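PDB 4P98: extracellular solute-binding protein from Conexibacter woesei, which probably binds a small solute outside the cell and hands it to an ABC transporter for import. Local coordinates for residues F125-S138 / A158-N171. Numbering follows the deposited sequence.
Sequences FGQLGYLDGFVAGS and ATHKGIRAGLKAAN
With chi1 at -166°, Tyr130 sets CG anti to its N and lays its ring over the backbone of Gly166. Gly166 CA sits over one ring face, 3.7 Å from the centroid, as a CH-pi contact. Ala165, Ala169 and Gly162 complete the hole for this knob, and Tyr130 OH meets Ala169 CB. Phe134 has the same first torsion (-175°), which brings CD2 to 3.7 Å from Ala170 CB. The helix axes approach to 6.3 Å and cross at -34°. This is a glycine-mediated right-handed helix pair, with Gly129 meeting Gly162, Gly133 meeting Gly166, and Gly126 O against Gly162 CA. It belongs to the domain of the periplasmic-binding-protein fold built on the five-stranded sheet; helix 154-170 packs on strand 175-180. The close backbones exchange CA-H...O contacts in both directions. Gly129 CA lies 3.4 Å from Thr159 O, and Ile163 CA 3.2 Å from Gly129 O. The same exchange recurs where Gly133 CA meets Ile163 O and Leu167 CA meets Gly133 O. Replacing Tyr130 with alanine would probably leave Gly166 without its aromatic cover and open a gap beside Ala165 and Ala169. Gly137 lies against Ala170, Asn171 and Leu167, whose CD1 is 3.5 Å from Gly137 CA. A water links Ala136 O to Asn171 ND2.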
loop_
_atom_site.group_PDB
_atom_site.type_symbol
_atom_site.label_atom_id
_atom_site.label_comp_id
_atom_site.label_asym_id
_atom_site.label_seq_id
_atom_site.Cartn_x
_atom_site.Cartn_y
_atom_site.Cartn_z
ATOM N N PHE A 125 8.228 0.500 2.325
ATOM C CA PHE A 125 7.421 1.692 2.624
ATOM C C PHE A 125 7.970 2.932 1.932
ATOM O O PHE A 125 7.217 3.740 1.399
ATOM C CB PHE A 125 7.358 1.930 4.136
ATOM C CG PHE A 125 6.508 0.931 4.863
ATOM C CD1 PHE A 125 5.126 1.023 4.807
ATOM C CD2 PHE A 125 7.086 -0.095 5.597
ATOM C CE1 PHE A 125 4.328 0.102 5.471
ATOM C CE2 PHE A 125 6.296 -1.018 6.269
ATOM C CZ PHE A 125 4.916 -0.917 6.201
ATOM N N GLY A 126 9.289 3.047 1.915
ATOM C CA GLY A 126 9.966 4.163 1.265
ATOM C C GLY A 126 9.554 4.358 -0.186
ATOM O O GLY A 126 9.545 5.484 -0.665
ATOM N N GLN A 127 9.210 3.266 -0.879
ATOM C CA GLN A 127 8.793 3.337 -2.290
ATOM C C GLN A 127 7.408 3.918 -2.506
ATOM O O GLN A 127 7.185 4.605 -3.501
ATOM C CB GLN A 127 8.898 1.979 -2.978
ATOM C CG GLN A 127 10.343 1.605 -3.248
ATOM C CD GLN A 127 10.521 0.592 -4.358
ATOM O OE1 GLN A 127 9.597 0.268 -5.085
ATOM N NE2 GLN A 127 11.729 0.077 -4.476
ATOM N N LEU A 128 6.475 3.631 -1.608
ATOM C CA LEU A 128 5.181 4.312 -1.629
ATOM C C LEU A 128 5.395 5.804 -1.450
ATOM O O LEU A 128 4.794 6.615 -2.167
ATOM C CB LEU A 128 4.263 3.814 -0.518
ATOM C CG LEU A 128 3.819 2.358 -0.521
ATOM C CD1 LEU A 128 3.101 2.089 0.804
ATOM C CD2 LEU A 128 2.900 2.038 -1.686
ATOM N N GLY A 129 6.259 6.173 -0.510
ATOM C CA GLY A 129 6.589 7.572 -0.295
ATOM C C GLY A 129 7.196 8.201 -1.535
ATOM O O GLY A 129 6.775 9.278 -1.966
ATOM N N TYR A 130 8.168 7.503 -2.124
ATOM C CA TYR A 130 8.848 8.011 -3.311
ATOM C C TYR A 130 7.871 8.309 -4.450
ATOM O O TYR A 130 7.962 9.359 -5.069
ATOM C CB TYR A 130 9.954 7.058 -3.770
ATOM C CG TYR A 130 10.895 7.685 -4.773
ATOM C CD1 TYR A 130 12.038 8.353 -4.351
ATOM C CD2 TYR A 130 10.627 7.628 -6.135
ATOM C CE1 TYR A 130 12.908 8.925 -5.261
ATOM C CE2 TYR A 130 11.500 8.199 -7.062
ATOM C CZ TYR A 130 12.634 8.843 -6.616
ATOM O OH TYR A 130 13.494 9.437 -7.516
ATOM N N LEU A 131 6.929 7.409 -4.714
ATOM C CA LEU A 131 5.960 7.627 -5.773
ATOM C C LEU A 131 5.041 8.823 -5.475
ATOM O O LEU A 131 4.720 9.610 -6.371
ATOM C CB LEU A 131 5.145 6.364 -6.031
ATOM C CG LEU A 131 4.094 6.451 -7.127
ATOM C CD1 LEU A 131 4.720 6.874 -8.459
ATOM C CD2 LEU A 131 3.359 5.141 -7.257
ATOM N N ASP A 132 4.616 8.968 -4.228
ATOM C CA ASP A 132 3.807 10.135 -3.844
ATOM C C ASP A 132 4.543 11.440 -4.100
ATOM O O ASP A 132 3.984 12.378 -4.689
ATOM C CB ASP A 132 3.449 10.085 -2.358
ATOM C CG ASP A 132 2.530 8.969 -2.023
ATOM O OD1 ASP A 132 1.715 8.570 -2.880
ATOM O OD2 ASP A 132 2.617 8.496 -0.872
ATOM N N GLY A 133 5.794 11.497 -3.652
ATOM C CA GLY A 133 6.633 12.672 -3.809
ATOM C C GLY A 133 6.938 12.972 -5.268
ATOM O O GLY A 133 6.947 14.132 -5.685
ATOM N N PHE A 134 7.175 11.921 -6.046
ATOM C CA PHE A 134 7.407 12.073 -7.474
ATOM C C PHE A 134 6.179 12.621 -8.201
ATOM O O PHE A 134 6.311 13.480 -9.069
ATOM C CB PHE A 134 7.842 10.748 -8.092
ATOM C CG PHE A 134 8.208 10.857 -9.544
ATOM C CD1 PHE A 134 7.259 10.654 -10.525
ATOM C CD2 PHE A 134 9.503 11.179 -9.920
ATOM C CE1 PHE A 134 7.596 10.764 -11.873
ATOM C CE2 PHE A 134 9.849 11.293 -11.261
ATOM C CZ PHE A 134 8.893 11.081 -12.231
ATOM N N VAL A 135 4.992 12.126 -7.854
ATOM C CA VAL A 135 3.752 12.652 -8.419
ATOM C C VAL A 135 3.580 14.113 -8.019
ATOM O O VAL A 135 3.210 14.950 -8.858
ATOM C CB VAL A 135 2.505 11.823 -8.012
ATOM C CG1 VAL A 135 1.215 12.537 -8.378
ATOM C CG2 VAL A 135 2.515 10.459 -8.673
ATOM N N ALA A 136 3.860 14.427 -6.752
ATOM C CA ALA A 136 3.778 15.803 -6.270
ATOM C C ALA A 136 4.694 16.741 -7.064
ATOM O O ALA A 136 4.314 17.861 -7.391
ATOM C CB ALA A 136 4.121 15.873 -4.790
ATOM N N GLY A 137 5.899 16.279 -7.362
ATOM C CA GLY A 137 6.862 17.075 -8.104
ATOM C C GLY A 137 6.588 17.155 -9.596
ATOM O O GLY A 137 7.204 17.951 -10.288
ATOM N N SER A 138 5.661 16.343 -10.090
ATOM C CA SER A 138 5.306 16.321 -11.506
ATOM C C SER A 138 4.134 17.237 -11.862
ATOM O O SER A 138 3.774 17.340 -13.028
ATOM C CB SER A 138 4.951 14.891 -11.931
ATOM O OG SER A 138 6.079 14.040 -11.806
ATOM N N ALA A 158 10.625 6.553 7.280
ATOM C CA ALA A 158 11.119 6.066 5.983
ATOM C C ALA A 158 10.189 6.486 4.824
ATOM O O ALA A 158 10.663 6.934 3.756
ATOM C CB ALA A 158 11.301 4.559 6.013
ATOM N N THR A 159 8.881 6.369 5.043
ATOM C CA THR A 159 7.903 6.787 4.050
ATOM C C THR A 159 8.099 8.265 3.714
ATOM O O THR A 159 8.107 8.650 2.537
ATOM C CB THR A 159 6.455 6.551 4.532
ATOM O OG1 THR A 159 6.259 5.154 4.856
ATOM C CG2 THR A 159 5.461 6.944 3.456
ATOM N N HIS A 160 8.249 9.083 4.752
ATOM C CA HIS A 160 8.439 10.526 4.589
ATOM C C HIS A 160 9.767 10.909 3.954
ATOM O O HIS A 160 9.830 11.884 3.188
ATOM C CB HIS A 160 8.263 11.239 5.919
ATOM C CG HIS A 160 6.830 11.411 6.295
ATOM N ND1 HIS A 160 6.233 12.646 6.403
ATOM C CD2 HIS A 160 5.858 10.503 6.536
ATOM C CE1 HIS A 160 4.959 12.492 6.720
ATOM N NE2 HIS A 160 4.705 11.201 6.801
ATOM N N LYS A 161 10.823 10.172 4.280
ATOM C CA LYS A 161 12.114 10.357 3.610
ATOM C C LYS A 161 11.955 10.071 2.109
ATOM O O LYS A 161 12.523 10.780 1.271
ATOM C CB LYS A 161 13.189 9.473 4.258
ATOM C CG LYS A 161 14.615 9.872 3.934
ATOM C CD LYS A 161 15.617 9.159 4.829
ATOM C CE LYS A 161 17.041 9.601 4.533
ATOM N NZ LYS A 161 18.023 8.776 5.289
ATOM N N GLY A 162 11.161 9.054 1.777
ATOM C CA GLY A 162 10.801 8.740 0.396
ATOM C C GLY A 162 10.083 9.862 -0.331
ATOM O O GLY A 162 10.442 10.209 -1.462
ATOM N N ILE A 163 9.081 10.449 0.321
ATOM C CA ILE A 163 8.331 11.556 -0.275
ATOM C C ILE A 163 9.262 12.687 -0.655
ATOM O O ILE A 163 9.188 13.219 -1.772
ATOM C CB ILE A 163 7.252 12.126 0.682
ATOM C CG1 ILE A 163 6.160 11.088 0.920
ATOM C CG2 ILE A 163 6.636 13.405 0.092
ATOM C CD1 ILE A 163 5.131 11.518 1.945
ATOM N N ARG A 164 10.125 13.056 0.285
ATOM C CA ARG A 164 11.050 14.159 0.096
ATOM C C ARG A 164 11.961 13.876 -1.099
ATOM O O ARG A 164 12.171 14.747 -1.952
ATOM C CB ARG A 164 11.870 14.372 1.362
ATOM C CG ARG A 164 12.587 15.707 1.439
ATOM C CD ARG A 164 13.463 15.800 2.686
ATOM N NE ARG A 164 12.705 16.061 3.914
ATOM C CZ ARG A 164 12.435 17.275 4.410
ATOM N NH1 ARG A 164 12.848 18.384 3.788
ATOM N NH2 ARG A 164 11.736 17.389 5.540
ATOM N N ALA A 165 12.478 12.652 -1.166
ATOM C CA ALA A 165 13.362 12.245 -2.253
ATOM C C ALA A 165 12.673 12.232 -3.613
ATOM O O ALA A 165 13.234 12.708 -4.602
ATOM C CB ALA A 165 13.984 10.883 -1.954
ATOM N N GLY A 166 11.463 11.690 -3.673
ATOM C CA GLY A 166 10.672 11.692 -4.899
ATOM C C GLY A 166 10.368 13.093 -5.394
ATOM O O GLY A 166 10.444 13.376 -6.601
ATOM N N LEU A 167 10.026 13.969 -4.452
ATOM C CA LEU A 167 9.733 15.363 -4.768
ATOM C C LEU A 167 10.977 16.083 -5.279
ATOM O O LEU A 167 10.900 16.809 -6.268
ATOM C CB LEU A 167 9.171 16.093 -3.543
ATOM C CG LEU A 167 8.848 17.581 -3.747
ATOM C CD1 LEU A 167 7.789 17.758 -4.818
ATOM C CD2 LEU A 167 8.380 18.166 -2.424
ATOM N N LYS A 168 12.110 15.879 -4.609
ATOM C CA LYS A 168 13.368 16.491 -5.024
ATOM C C LYS A 168 13.764 16.033 -6.432
ATOM O O LYS A 168 14.279 16.825 -7.211
ATOM C CB LYS A 168 14.487 16.172 -4.035
ATOM C CG LYS A 168 15.798 16.880 -4.339
ATOM C CD LYS A 168 16.873 16.478 -3.351
ATOM C CE LYS A 168 18.219 17.070 -3.727
ATOM N NZ LYS A 168 19.260 16.687 -2.742
ATOM N N ALA A 169 13.501 14.770 -6.751
ATOM C CA ALA A 169 13.839 14.221 -8.060
ATOM C C ALA A 169 12.993 14.855 -9.158
ATOM O O ALA A 169 13.521 15.273 -10.181
ATOM C CB ALA A 169 13.679 12.706 -8.071
ATOM N N ALA A 170 11.688 14.936 -8.944
ATOM C CA ALA A 170 10.791 15.457 -9.966
ATOM C C ALA A 170 10.745 16.986 -10.011
ATOM O O ALA A 170 10.475 17.561 -11.066
ATOM C CB ALA A 170 9.396 14.893 -9.793
ATOM N N ASN A 171 10.984 17.637 -8.876
ATOM C CA ASN A 171 10.942 19.097 -8.808
ATOM C C ASN A 171 11.876 19.603 -7.726
ATOM O O ASN A 171 11.443 19.870 -6.596
ATOM C CB ASN A 171 9.506 19.577 -8.553
ATOM C CG ASN A 171 9.366 21.087 -8.619
ATOM O OD1 ASN A 171 10.349 21.826 -8.741
ATOM N ND2 ASN A 171 8.129 21.555 -8.536
HETATM O O HOH W 1 5.623 20.201 -7.924
#